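Local coordinates for protein FMN-dependent nitronate monooxygenase (Shewanella oneidensis, PDB 5LSM) that probably oxidises propionate 3-nitronate with molecular oxygen to 3-oxopropanoate, nitrate and nitrite, using FMN as its cofactor, at residues F71-P76 against R110-K115. Residues are numbered along the deposited sequence; the frame is centred on the assembly and turned at random.
Sequences FCHREP and RTPYSK
The pyrrolidine ring of Pro-112 fits into the bend of 71-76, meeting the backbone of Phe-71 and Cys-72, the imidazole of His-73 and the chain of Glu-75. His-73 takes the crowded first torsion, CG between the backbone N and the carbonyl carbon (chi1 58°), and its side chain crosses that of Pro-112 at about a right angle. Pro-112 CB lies over one imidazole face, offset toward the rim, and Pro-112 CD is 3.9 Å from His-73 NE2. The carbonyl of the same histidine meets the proline too, His-73 O being 3.4 Å from Pro-112 CB. Glu-75 CG stands beside its backbone N, anti to the carbonyl carbon, and the extended chain runs across the proline: Glu-75 CG is 3.7 Å and Glu-75 OE1 3.5 Å from Pro-112 CD, a contact of methylene and carboxylate oxygen with a ring carbon at the exposed end. In this TIM-barrel enzyme, 71-76 leaves the C-terminal end of strand 66-71, while the loop segment 110-115 leads into helix 115-124, so the contact folds the excursion between them back onto the strand end beside the flavin. A single direct hydrogen bond joins the backbones: Tyr-113 N to Phe-71 O, 2.9 Å, lying in the carbonyl plane and fairly straight (161° at the hydrogen). The same oxygen receives a CA-H...O contact from Pro-112 CA at 3.3 Å. A water accepts from Phe-71 N and donates weakly to Thr-111 O. Beyond this junction the two aromatic side chains diverge. Tyr-113, CG anti to its backbone N (chi1 179°), carries its ring away to Phe-70, edge-to-face with Phe-131, and onto helix 138-145, whereas the Phe-71 ring touches FMN and meets Phe-133.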
loop_
_atom_site.group_PDB
_atom_site.type_symbol
_atom_site.label_atom_id
_atom_site.label_comp_id
_atom_site.label_asym_id
_atom_site.label_seq_id
_atom_site.Cartn_x
_atom_site.Cartn_y
_atom_site.Cartn_z
ATOM N N PHE A 71 -18.836 12.990 -8.398
ATOM C CA PHE A 71 -17.807 13.744 -7.693
ATOM C C PHE A 71 -18.446 14.880 -6.954
ATOM O O PHE A 71 -19.188 15.648 -7.557
ATOM C CB PHE A 71 -16.805 14.358 -8.670
ATOM C CG PHE A 71 -15.932 13.369 -9.346
ATOM C CD1 PHE A 71 -15.902 12.035 -8.943
ATOM C CD2 PHE A 71 -15.098 13.777 -10.363
ATOM C CE1 PHE A 71 -15.074 11.125 -9.580
ATOM C CE2 PHE A 71 -14.250 12.874 -10.986
ATOM C CZ PHE A 71 -14.244 11.550 -10.596
ATOM N N CYS A 72 -18.055 15.065 -5.696
ATOM C CA CYS A 72 -18.459 16.247 -4.932
ATOM C C CYS A 72 -17.229 16.917 -4.293
ATOM O O CYS A 72 -17.082 16.992 -3.073
ATOM C CB CYS A 72 -19.475 15.859 -3.871
ATOM S SG CYS A 72 -18.842 14.593 -2.777
ATOM N N HIS A 73 -16.337 17.361 -5.161
ATOM C CA HIS A 73 -15.160 18.115 -4.778
ATOM C C HIS A 73 -15.522 19.598 -4.714
ATOM O O HIS A 73 -16.517 20.038 -5.307
ATOM C CB HIS A 73 -14.051 17.914 -5.816
ATOM C CG HIS A 73 -14.446 18.305 -7.212
ATOM N ND1 HIS A 73 -15.267 17.528 -8.005
ATOM C CD2 HIS A 73 -14.106 19.378 -7.967
ATOM C CE1 HIS A 73 -15.442 18.120 -9.172
ATOM N NE2 HIS A 73 -14.731 19.234 -9.181
ATOM N N ARG A 74 -14.681 20.367 -4.033
ATOM C CA ARG A 74 -14.748 21.805 -4.115
ATOM C C ARG A 74 -14.144 22.251 -5.441
ATOM O O ARG A 74 -13.107 21.740 -5.863
ATOM C CB ARG A 74 -14.014 22.429 -2.938
ATOM C CG ARG A 74 -14.470 21.889 -1.585
ATOM C CD ARG A 74 -14.455 22.963 -0.507
ATOM N NE ARG A 74 -13.097 23.367 -0.136
ATOM C CZ ARG A 74 -12.272 22.645 0.622
ATOM N NH1 ARG A 74 -12.640 21.454 1.090
ATOM N NH2 ARG A 74 -11.065 23.116 0.913
ATOM N N GLU A 75 -14.862 23.116 -6.152
ATOM C CA GLU A 75 -14.317 23.756 -7.333
ATOM C C GLU A 75 -13.074 24.541 -6.942
ATOM O O GLU A 75 -12.982 25.020 -5.811
ATOM C CB GLU A 75 -15.353 24.668 -7.983
ATOM C CG GLU A 75 -16.516 23.905 -8.604
ATOM C CD GLU A 75 -17.336 24.746 -9.559
ATOM O OE1 GLU A 75 -18.137 24.164 -10.324
ATOM O OE2 GLU A 75 -17.200 25.988 -9.532
ATOM N N PRO A 76 -12.084 24.618 -7.855
ATOM C CA PRO A 76 -10.686 24.867 -7.467
ATOM C C PRO A 76 -10.338 26.295 -6.932
ATOM O O PRO A 76 -9.614 26.408 -5.930
ATOM C CB PRO A 76 -9.900 24.535 -8.753
ATOM C CG PRO A 76 -10.902 24.570 -9.855
ATOM C CD PRO A 76 -12.186 24.122 -9.242
ATOM N N ARG A 110 -15.082 17.003 -14.331
ATOM C CA ARG A 110 -15.914 18.214 -14.419
ATOM C C ARG A 110 -16.936 18.320 -13.284
ATOM O O ARG A 110 -17.487 17.307 -12.827
ATOM C CB ARG A 110 -16.674 18.261 -15.751
ATOM C CG ARG A 110 -15.792 18.250 -16.989
ATOM C CD ARG A 110 -16.597 18.543 -18.246
ATOM N NE ARG A 110 -17.411 19.748 -18.100
ATOM C CZ ARG A 110 -16.938 20.993 -18.125
ATOM N NH1 ARG A 110 -15.645 21.227 -18.317
ATOM N NH2 ARG A 110 -17.768 22.017 -17.969
ATOM N N THR A 111 -17.142 19.550 -12.818
ATOM C CA THR A 111 -18.402 20.014 -12.188
ATOM C C THR A 111 -19.014 19.113 -11.081
ATOM O O THR A 111 -19.446 17.987 -11.348
ATOM C CB THR A 111 -19.456 20.385 -13.252
ATOM O OG1 THR A 111 -20.441 21.221 -12.660
ATOM C CG2 THR A 111 -20.147 19.138 -13.858
ATOM N N PRO A 112 -19.046 19.607 -9.828
ATOM C CA PRO A 112 -19.530 18.731 -8.751
ATOM C C PRO A 112 -21.037 18.506 -8.753
ATOM O O PRO A 112 -21.783 19.263 -9.364
ATOM C CB PRO A 112 -19.097 19.451 -7.466
ATOM C CG PRO A 112 -18.823 20.850 -7.873
ATOM C CD PRO A 112 -18.341 20.783 -9.295
ATOM N N TYR A 113 -21.460 17.432 -8.098
ATOM C CA TYR A 113 -22.881 17.131 -7.910
ATOM C C TYR A 113 -23.636 18.368 -7.405
ATOM O O TYR A 113 -23.205 19.024 -6.461
ATOM C CB TYR A 113 -23.041 15.950 -6.950
ATOM C CG TYR A 113 -24.465 15.577 -6.660
ATOM C CD1 TYR A 113 -25.223 14.873 -7.581
ATOM C CD2 TYR A 113 -25.033 15.870 -5.424
ATOM C CE1 TYR A 113 -26.537 14.539 -7.311
ATOM C CE2 TYR A 113 -26.341 15.560 -5.153
ATOM C CZ TYR A 113 -27.088 14.889 -6.088
ATOM O OH TYR A 113 -28.397 14.613 -5.792
ATOM N N SER A 114 -24.715 18.711 -8.108
ATOM C CA SER A 114 -25.516 19.909 -7.815
ATOM C C SER A 114 -27.021 19.599 -7.861
ATOM O O SER A 114 -27.427 18.485 -8.195
ATOM C CB SER A 114 -25.196 21.001 -8.831
ATOM O OG SER A 114 -25.551 20.578 -10.134
ATOM N N LYS A 115 -27.835 20.603 -7.546
ATOM C CA LYS A 115 -29.277 20.538 -7.765
ATOM C C LYS A 115 -29.621 20.082 -9.185
ATOM O O LYS A 115 -30.599 19.364 -9.396
ATOM C CB LYS A 115 -29.919 21.903 -7.482
ATOM C CG LYS A 115 -31.405 21.846 -7.141
ATOM C CD LYS A 115 -31.631 21.403 -5.698
ATOM C CE LYS A 115 -33.101 21.473 -5.293
ATOM N NZ LYS A 115 -33.977 20.644 -6.167
HETATM O O HOH W 1 -19.636 14.702 -10.589
#